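Long-range contact in uncharacterized protein (Ruminococcus gnavus, PDB 4QAN), which is of unknown function but adopts a cystatin-like fold as a divergent member of the NTF2-like superfamily and can bind a metal ion: residues 73-86 against 292-304. Numbering follows the deposited sequence.
Sequences LIDLPAPTSDYSYY and KLRGKLNPEYMVY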
ATOM      1  N   LEU A  73       3.619   0.148  13.953  1.00 44.27           N
ATOM      2  CA  LEU A  73       2.291   0.146  13.343  1.00 39.13           C
ATOM      3  C   LEU A  73       2.211   0.932  12.032  1.00 34.82           C
ATOM      4  O   LEU A  73       1.638   0.440  11.070  1.00 32.09           O
ATOM      5  CB  LEU A  73       1.263   0.667  14.363  1.00 40.72           C
ATOM      6  CG  LEU A  73      -0.203   0.576  13.960  1.00 39.48           C
ATOM      7  CD1 LEU A  73      -0.609  -0.878  13.802  1.00 40.96           C
ATOM      8  CD2 LEU A  73      -1.073   1.259  14.991  1.00 43.11           C
ATOM      9  N   ILE A  74       2.803   2.129  11.970  1.00 36.89           N
ATOM     10  CA  ILE A  74       2.785   2.912  10.722  1.00 36.75           C
ATOM     11  C   ILE A  74       3.528   2.257   9.566  1.00 41.13           C
ATOM     12  O   ILE A  74       3.384   2.713   8.439  1.00 40.96           O
ATOM     13  CB  ILE A  74       3.343   4.351  10.837  1.00 43.76           C
ATOM     14  CG1 ILE A  74       4.683   4.365  11.572  1.00 50.44           C
ATOM     15  CG2 ILE A  74       2.336   5.296  11.473  1.00 42.95           C
ATOM     16  CD1 ILE A  74       5.565   5.513  11.134  1.00 57.97           C
ATOM     17  N   ASP A  75       4.314   1.206   9.827  1.00 39.78           N
ATOM     18  CA  ASP A  75       4.980   0.460   8.752  1.00 40.64           C
ATOM     19  C   ASP A  75       4.148  -0.702   8.209  1.00 37.60           C
ATOM     20  O   ASP A  75       4.547  -1.349   7.246  1.00 43.23           O
ATOM     21  CB  ASP A  75       6.361  -0.034   9.203  1.00 45.64           C
ATOM     22  CG  ASP A  75       7.330   1.116   9.503  1.00 47.47           C
ATOM     23  OD1 ASP A  75       7.165   2.219   8.939  1.00 49.26           O
ATOM     24  OD2 ASP A  75       8.260   0.920  10.304  1.00 58.71           O
ATOM     25  N   LEU A  76       2.992  -0.966   8.811  1.00 36.29           N
ATOM     26  CA  LEU A  76       2.068  -1.971   8.288  1.00 36.46           C
ATOM     27  C   LEU A  76       0.856  -1.309   7.607  1.00 33.26           C
ATOM     28  O   LEU A  76       0.386  -0.273   8.082  1.00 29.92           O
ATOM     29  CB  LEU A  76       1.589  -2.893   9.415  1.00 42.11           C
ATOM     30  CG  LEU A  76       2.619  -3.913   9.927  1.00 49.63           C
ATOM     31  CD1 LEU A  76       2.089  -4.685  11.127  1.00 50.75           C
ATOM     32  CD2 LEU A  76       3.049  -4.883   8.832  1.00 55.80           C
ATOM     33  N   PRO A  77       0.334  -1.917   6.513  1.00 29.90           N
ATOM     34  CA  PRO A  77      -0.862  -1.378   5.838  1.00 30.27           C
ATOM     35  C   PRO A  77      -2.078  -1.255   6.759  1.00 31.12           C
ATOM     36  O   PRO A  77      -2.182  -1.974   7.752  1.00 36.50           O
ATOM     37  CB  PRO A  77      -1.157  -2.405   4.722  1.00 30.00           C
ATOM     38  CG  PRO A  77       0.128  -3.123   4.492  1.00 29.77           C
ATOM     39  CD  PRO A  77       0.880  -3.098   5.808  1.00 30.73           C
ATOM     40  N   ALA A  78      -2.984  -0.347   6.419  1.00 30.92           N
ATOM     41  CA  ALA A  78      -4.146  -0.035   7.263  1.00 29.31           C
ATOM     42  C   ALA A  78      -5.011  -1.265   7.472  1.00 31.22           C
ATOM     43  O   ALA A  78      -5.014  -2.147   6.607  1.00 34.33           O
ATOM     44  CB  ALA A  78      -4.967   1.086   6.631  1.00 29.09           C
ATOM     45  N   PRO A  79      -5.750  -1.327   8.609  1.00 31.39           N
ATOM     46  CA  PRO A  79      -6.561  -2.477   9.004  1.00 38.32           C
ATOM     47  C   PRO A  79      -7.933  -2.595   8.290  1.00 38.86           C
ATOM     48  O   PRO A  79      -9.001  -2.538   8.919  1.00 36.94           O
ATOM     49  CB  PRO A  79      -6.723  -2.269  10.515  1.00 39.03           C
ATOM     50  CG  PRO A  79      -6.732  -0.796  10.667  1.00 35.25           C
ATOM     51  CD  PRO A  79      -5.705  -0.316   9.686  1.00 34.96           C
ATOM     52  N   THR A  80      -7.870  -2.797   6.979  1.00 36.68           N
ATOM     53  CA  THR A  80      -9.054  -2.859   6.140  1.00 35.12           C
ATOM     54  C   THR A  80      -9.923  -4.069   6.474  1.00 36.07           C
ATOM     55  O   THR A  80     -11.137  -4.005   6.346  1.00 36.39           O
ATOM     56  CB  THR A  80      -8.671  -2.869   4.648  1.00 32.36           C
ATOM     57  OG1 THR A  80      -8.276  -1.551   4.266  1.00 33.21           O
ATOM     58  CG2 THR A  80      -9.820  -3.313   3.762  1.00 31.75           C
ATOM     59  N   SER A  81      -9.303  -5.163   6.894  1.00 39.54           N
ATOM     60  CA  SER A  81     -10.050  -6.363   7.295  1.00 40.34           C
ATOM     61  C   SER A  81     -10.923  -6.122   8.533  1.00 40.89           C
ATOM     62  O   SER A  81     -11.898  -6.830   8.732  1.00 41.32           O
ATOM     63  CB  SER A  81      -9.085  -7.515   7.592  1.00 43.37           C
ATOM     64  OG  SER A  81      -8.266  -7.227   8.719  1.00 42.73           O
ATOM     65  N   ASP A  82     -10.568  -5.143   9.369  1.00 38.26           N
ATOM     66  CA  ASP A  82     -11.442  -4.748  10.470  1.00 39.87           C
ATOM     67  C   ASP A  82     -12.352  -3.584  10.094  1.00 37.21           C
ATOM     68  O   ASP A  82     -13.476  -3.517  10.553  1.00 37.25           O
ATOM     69  CB  ASP A  82     -10.623  -4.383  11.705  1.00 41.33           C
ATOM     70  CG  ASP A  82      -9.957  -5.596  12.333  1.00 43.80           C
ATOM     71  OD1 ASP A  82     -10.674  -6.531  12.736  1.00 45.15           O
ATOM     72  OD2 ASP A  82      -8.719  -5.617  12.408  1.00 44.30           O
ATOM     73  N   TYR A  83     -11.853  -2.658   9.288  1.00 36.65           N
ATOM     74  CA  TYR A  83     -12.610  -1.469   8.928  1.00 35.53           C
ATOM     75  C   TYR A  83     -12.477  -1.206   7.441  1.00 33.99           C
ATOM     76  O   TYR A  83     -11.452  -0.708   6.988  1.00 32.17           O
ATOM     77  CB  TYR A  83     -12.104  -0.274   9.728  1.00 35.02           C
ATOM     78  CG  TYR A  83     -11.982  -0.543  11.197  1.00 35.72           C
ATOM     79  CD1 TYR A  83     -13.119  -0.630  11.999  1.00 39.35           C
ATOM     80  CD2 TYR A  83     -10.737  -0.708  11.803  1.00 36.70           C
ATOM     81  CE1 TYR A  83     -13.024  -0.871  13.366  1.00 39.73           C
ATOM     82  CE2 TYR A  83     -10.629  -0.957  13.173  1.00 35.68           C
ATOM     83  CZ  TYR A  83     -11.774  -1.036  13.948  1.00 37.82           C
ATOM     84  OH  TYR A  83     -11.693  -1.277  15.301  1.00 38.11           O
ATOM     85  N   SER A  84     -13.514  -1.534   6.673  1.00 35.47           N
ATOM     86  CA  SER A  84     -13.418  -1.427   5.212  1.00 36.90           C
ATOM     87  C   SER A  84     -13.137   0.011   4.709  1.00 36.51           C
ATOM     88  O   SER A  84     -12.568   0.179   3.636  1.00 34.60           O
ATOM     89  CB  SER A  84     -14.629  -2.065   4.527  1.00 39.76           C
ATOM     90  OG  SER A  84     -15.830  -1.480   4.963  1.00 43.63           O
ATOM     91  N   TYR A  85     -13.499   1.026   5.502  1.00 33.78           N
ATOM     92  CA  TYR A  85     -13.074   2.424   5.289  1.00 31.65           C
ATOM     93  C   TYR A  85     -11.631   2.568   4.761  1.00 31.62           C
ATOM     94  O   TYR A  85     -11.368   3.378   3.885  1.00 32.13           O
ATOM     95  CB  TYR A  85     -13.202   3.188   6.615  1.00 30.34           C
ATOM     96  CG  TYR A  85     -12.720   4.627   6.593  1.00 29.06           C
ATOM     97  CD1 TYR A  85     -11.376   4.946   6.787  1.00 29.98           C
ATOM     98  CD2 TYR A  85     -13.616   5.669   6.428  1.00 29.64           C
ATOM     99  CE1 TYR A  85     -10.945   6.270   6.792  1.00 30.51           C
ATOM    100  CE2 TYR A  85     -13.199   6.983   6.423  1.00 28.52           C
ATOM    101  CZ  TYR A  85     -11.871   7.289   6.601  1.00 29.77           C
ATOM    102  OH  TYR A  85     -11.473   8.609   6.588  1.00 29.14           O
ATOM    103  N   TYR A  86     -10.704   1.784   5.300  1.00 30.92           N
ATOM    104  CA  TYR A  86      -9.294   1.902   4.941  1.00 30.61           C
ATOM    105  C   TYR A  86      -8.872   1.325   3.587  1.00 28.71           C
ATOM    106  O   TYR A  86      -7.702   1.487   3.200  1.00 27.42           O
ATOM    107  CB  TYR A  86      -8.441   1.253   6.029  1.00 29.17           C
ATOM    108  CG  TYR A  86      -8.420   2.011   7.336  1.00 31.80           C
ATOM    109  CD1 TYR A  86      -7.928   3.300   7.399  1.00 31.58           C
ATOM    110  CD2 TYR A  86      -8.849   1.417   8.524  1.00 32.05           C
ATOM    111  CE1 TYR A  86      -7.880   3.992   8.593  1.00 29.27           C
ATOM    112  CE2 TYR A  86      -8.785   2.102   9.722  1.00 32.60           C
ATOM    113  CZ  TYR A  86      -8.302   3.391   9.745  1.00 29.87           C
ATOM    114  OH  TYR A  86      -8.237   4.092  10.933  1.00 33.35           O
ATOM    115  N   LYS A 292      -7.227  -4.026  22.029  1.00 46.02           N
ATOM    116  CA  LYS A 292      -7.502  -2.622  22.360  1.00 46.34           C
ATOM    117  C   LYS A 292      -6.972  -1.699  21.262  1.00 44.13           C
ATOM    118  O   LYS A 292      -7.662  -0.766  20.838  1.00 42.13           O
ATOM    119  CB  LYS A 292      -6.922  -2.220  23.722  1.00 49.96           C
ATOM    120  CG  LYS A 292      -7.853  -2.492  24.907  1.00 58.39           C
ATOM    121  CD  LYS A 292      -8.028  -3.990  25.158  1.00 65.78           C
ATOM    122  CE  LYS A 292      -9.052  -4.314  26.238  1.00 69.47           C
ATOM    123  NZ  LYS A 292      -8.569  -3.957  27.598  1.00 72.23           N
ATOM    124  N   LEU A 293      -5.754  -1.966  20.788  1.00 44.08           N
ATOM    125  CA  LEU A 293      -5.145  -1.120  19.761  1.00 39.72           C
ATOM    126  C   LEU A 293      -5.957  -1.215  18.472  1.00 36.86           C
ATOM    127  O   LEU A 293      -6.210  -0.218  17.820  1.00 33.80           O
ATOM    128  CB  LEU A 293      -3.679  -1.506  19.539  1.00 39.94           C
ATOM    129  CG  LEU A 293      -2.980  -0.879  18.330  1.00 38.62           C
ATOM    130  CD1 LEU A 293      -2.984   0.632  18.449  1.00 38.66           C
ATOM    131  CD2 LEU A 293      -1.559  -1.412  18.168  1.00 38.08           C
ATOM    132  N   ARG A 294      -6.370  -2.425  18.117  1.00 40.28           N
ATOM    133  CA  ARG A 294      -7.297  -2.640  17.004  1.00 41.03           C
ATOM    134  C   ARG A 294      -8.522  -1.720  17.133  1.00 39.65           C
ATOM    135  O   ARG A 294      -8.886  -1.015  16.195  1.00 39.94           O
ATOM    136  CB  ARG A 294      -7.732  -4.113  16.967  1.00 45.97           C
ATOM    137  CG  ARG A 294      -8.036  -4.653  15.584  1.00 50.00           C
ATOM    138  CD  ARG A 294      -8.313  -6.155  15.626  1.00 54.98           C
ATOM    139  NE  ARG A 294      -9.706  -6.454  15.950  1.00 59.90           N
ATOM    140  CZ  ARG A 294     -10.200  -7.681  16.102  1.00 73.81           C
ATOM    141  NH1 ARG A 294      -9.418  -8.748  15.982  1.00 77.00           N
ATOM    142  NH2 ARG A 294     -11.483  -7.845  16.396  1.00 82.62           N
ATOM    143  N   GLY A 295      -9.120  -1.689  18.320  1.00 43.16           N
ATOM    144  CA  GLY A 295     -10.343  -0.919  18.552  1.00 44.31           C
ATOM    145  C   GLY A 295     -10.120   0.562  18.388  1.00 43.30           C
ATOM    146  O   GLY A 295     -10.989   1.290  17.926  1.00 45.77           O
ATOM    147  N   LYS A 296      -8.919   0.986  18.751  1.00 43.36           N
ATOM    148  CA  LYS A 296      -8.495   2.375  18.700  1.00 42.03           C
ATOM    149  C   LYS A 296      -8.238   2.876  17.266  1.00 39.83           C
ATOM    150  O   LYS A 296      -8.165   4.090  17.025  1.00 38.84           O
ATOM    151  CB  LYS A 296      -7.234   2.477  19.557  1.00 47.83           C
ATOM    152  CG  LYS A 296      -6.782   3.859  19.980  1.00 49.88           C
ATOM    153  CD  LYS A 296      -5.816   3.713  21.155  1.00 52.99           C
ATOM    154  CE  LYS A 296      -4.699   4.743  21.117  1.00 56.73           C
ATOM    155  NZ  LYS A 296      -5.230   6.132  21.085  1.00 62.01           N
ATOM    156  N   LEU A 297      -8.119   1.954  16.311  1.00 36.35           N
ATOM    157  CA  LEU A 297      -7.970   2.316  14.899  1.00 35.32           C
ATOM    158  C   LEU A 297      -9.310   2.508  14.168  1.00 34.00           C
ATOM    159  O   LEU A 297      -9.326   2.805  12.974  1.00 36.11           O
ATOM    160  CB  LEU A 297      -7.134   1.259  14.160  1.00 35.48           C
ATOM    161  CG  LEU A 297      -5.709   1.045  14.671  1.00 36.38           C
ATOM    162  CD1 LEU A 297      -5.083  -0.194  14.044  1.00 38.31           C
ATOM    163  CD2 LEU A 297      -4.864   2.272  14.386  1.00 37.50           C
ATOM    164  N   ASN A 298     -10.426   2.325  14.864  1.00 35.34           N
ATOM    165  CA  ASN A 298     -11.753   2.505  14.266  1.00 35.42           C
ATOM    166  C   ASN A 298     -11.881   3.904  13.647  1.00 34.02           C
ATOM    167  O   ASN A 298     -11.740   4.901  14.351  1.00 34.21           O
ATOM    168  CB  ASN A 298     -12.835   2.289  15.331  1.00 35.84           C
ATOM    169  CG  ASN A 298     -14.243   2.273  14.758  1.00 36.83           C
ATOM    170  OD1 ASN A 298     -14.497   2.698  13.637  1.00 36.44           O
ATOM    171  ND2 ASN A 298     -15.170   1.781  15.545  1.00 42.65           N
ATOM    172  N   PRO A 299     -12.135   3.985  12.330  1.00 33.18           N
ATOM    173  CA  PRO A 299     -12.222   5.288  11.683  1.00 32.50           C
ATOM    174  C   PRO A 299     -13.628   5.908  11.656  1.00 33.91           C
ATOM    175  O   PRO A 299     -13.817   6.940  11.028  1.00 34.44           O
ATOM    176  CB  PRO A 299     -11.759   4.971  10.255  1.00 34.45           C
ATOM    177  CG  PRO A 299     -12.281   3.583  10.017  1.00 33.44           C
ATOM    178  CD  PRO A 299     -12.216   2.882  11.347  1.00 35.71           C
ATOM    179  N   GLU A 300     -14.605   5.305  12.328  1.00 38.29           N
ATOM    180  CA  GLU A 300     -15.994   5.776  12.249  1.00 41.22           C
ATOM    181  C   GLU A 300     -16.162   7.245  12.649  1.00 43.45           C
ATOM    182  O   GLU A 300     -17.166   7.864  12.283  1.00 46.63           O
ATOM    183  CB  GLU A 300     -16.918   4.919  13.120  1.00 45.67           C
ATOM    184  CG  GLU A 300     -16.719   5.167  14.608  1.00 52.31           C
ATOM    185  CD  GLU A 300     -17.497   4.227  15.514  1.00 59.03           C
ATOM    186  OE1 GLU A 300     -18.458   3.570  15.054  1.00 56.16           O
ATOM    187  OE2 GLU A 300     -17.130   4.164  16.709  1.00 62.94           O
ATOM    188  N   TYR A 301     -15.211   7.798  13.407  1.00 38.43           N
ATOM    189  CA  TYR A 301     -15.302   9.190  13.863  1.00 36.26           C
ATOM    190  C   TYR A 301     -14.600  10.202  12.954  1.00 33.74           C
ATOM    191  O   TYR A 301     -14.608  11.416  13.240  1.00 34.41           O
ATOM    192  CB  TYR A 301     -14.781   9.312  15.285  1.00 39.46           C
ATOM    193  CG  TYR A 301     -15.572   8.512  16.284  1.00 44.84           C
ATOM    194  CD1 TYR A 301     -16.897   8.830  16.554  1.00 49.75           C
ATOM    195  CD2 TYR A 301     -15.002   7.444  16.969  1.00 46.34           C
ATOM    196  CE1 TYR A 301     -17.639   8.108  17.471  1.00 53.96           C
ATOM    197  CE2 TYR A 301     -15.736   6.719  17.902  1.00 53.51           C
ATOM    198  CZ  TYR A 301     -17.056   7.058  18.145  1.00 58.59           C
ATOM    199  OH  TYR A 301     -17.814   6.360  19.064  1.00 73.86           O
HETATM  200  N   MSE A 302     -14.015   9.712  11.859  1.00 30.08           N
HETATM  201  CA  MSE A 302     -13.452  10.573  10.826  1.00 29.25           C
HETATM  202  C   MSE A 302     -14.507  11.468  10.203  1.00 30.97           C
HETATM  203  O   MSE A 302     -14.187  12.505   9.620  1.00 30.46           O
HETATM  204  CB  MSE A 302     -12.754   9.750   9.731  1.00 27.79           C
HETATM  205  CG  MSE A 302     -11.484   9.089  10.240  1.00 26.65           C
HETATM  206 SE   MSE A 302     -10.164  10.484  10.709  0.75 22.50          SE
HETATM  207  CE  MSE A 302      -9.295   9.425  12.104  1.00 29.17           C
ATOM    208  N   VAL A 303     -15.774  11.093  10.321  1.00 35.30           N
ATOM    209  CA  VAL A 303     -16.843  11.955   9.849  1.00 37.00           C
ATOM    210  C   VAL A 303     -16.907  13.268  10.658  1.00 36.74           C
ATOM    211  O   VAL A 303     -17.523  14.234  10.227  1.00 37.11           O
ATOM    212  CB  VAL A 303     -18.190  11.226   9.864  1.00 39.06           C
ATOM    213  CG1 VAL A 303     -18.680  10.992  11.273  1.00 40.66           C
ATOM    214  CG2 VAL A 303     -19.215  12.020   9.083  1.00 48.09           C
ATOM    215  N   TYR A 304     -16.278  13.293  11.824  1.00 35.59           N
ATOM    216  CA  TYR A 304     -16.194  14.511  12.624  1.00 37.36           C
ATOM    217  C   TYR A 304     -14.786  15.070  12.664  1.00 35.87           C
ATOM    218  O   TYR A 304     -14.429  15.799  13.581  1.00 38.96           O
ATOM    219  CB  TYR A 304     -16.729  14.258  14.036  1.00 41.76           C
ATOM    220  CG  TYR A 304     -18.174  13.819  14.021  1.00 48.65           C
ATOM    221  CD1 TYR A 304     -19.157  14.632  13.443  1.00 48.68           C
ATOM    222  CD2 TYR A 304     -18.568  12.604  14.579  1.00 53.40           C
ATOM    223  CE1 TYR A 304     -20.476  14.243  13.413  1.00 52.86           C
ATOM    224  CE2 TYR A 304     -19.895  12.214  14.560  1.00 55.44           C
ATOM    225  CZ  TYR A 304     -20.839  13.036  13.974  1.00 59.19           C
ATOM    226  OH  TYR A 304     -22.158  12.663  13.939  1.00 75.87           O
TER
HETATM  227  O   HOH W   1     -14.351  -1.053  17.212  1.00 38.50           O
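Tyr83 and Asn298 bring the two backbones closest, their CA atoms 6.7 Å apart, where the loop between helices 61-67 and 87-108 meets the end of helix 287-296. Pro79 centres an inverse gamma turn, and its carbonyl takes the N-H of both Asp82 and Tyr83, curling the chain just before Tyr83, whose CB points toward the other segment. With CG anti to its carbonyl carbon (chi1 -49°), Tyr83 lays one ring face over Asn298 CA, 3.7 Å from the centroid, and over Pro299 CD; both CH groups border a nitrogen, which makes them good CH-pi donors. The Asn298 amide lies nearly parallel to that ring (planes 18° apart), its OD1 accepting the Glu300 N-H in an Asx turn. The Tyr83 hydroxyl donates a hydrogen bond to Arg294 O (3.0 Å) from above the carbonyl plane, opposite Leu297 N. A phenylalanine here would probably leave Arg294 O without its cross-segment donor. Asp82 crosses Arg294 at about a right angle, OD1 standing over the guanidinium face 3.4 Å from NE, a salt bridge of charge alone.

In this cystatin-like chain the contact joins that loop to the turn running from helix 287-296 into strand 305-314 of the mixed sheet. Leu297 O accepts a hydrogen bond from the Tyr86 hydroxyl (2.6 Å) and lies near the plane of the Tyr86 ring, at its edge. Pro299, a compact apolar wedge, sets CB over the Tyr85 ring face, 3.8 Å from its centroid, while the Tyr85 hydroxyl touches Met302 CB and hydrogen-bonds Ile232 O, outside the segments. Toward Leu73 the contact is purely apolar, which suits branched leucines: Leu73 CD2 meets Leu293 CD1 and Leu297 CD2 tip to tip, each at 4.0 Å, and Pro79 CG lies 3.8 Å from Leu297 CD1.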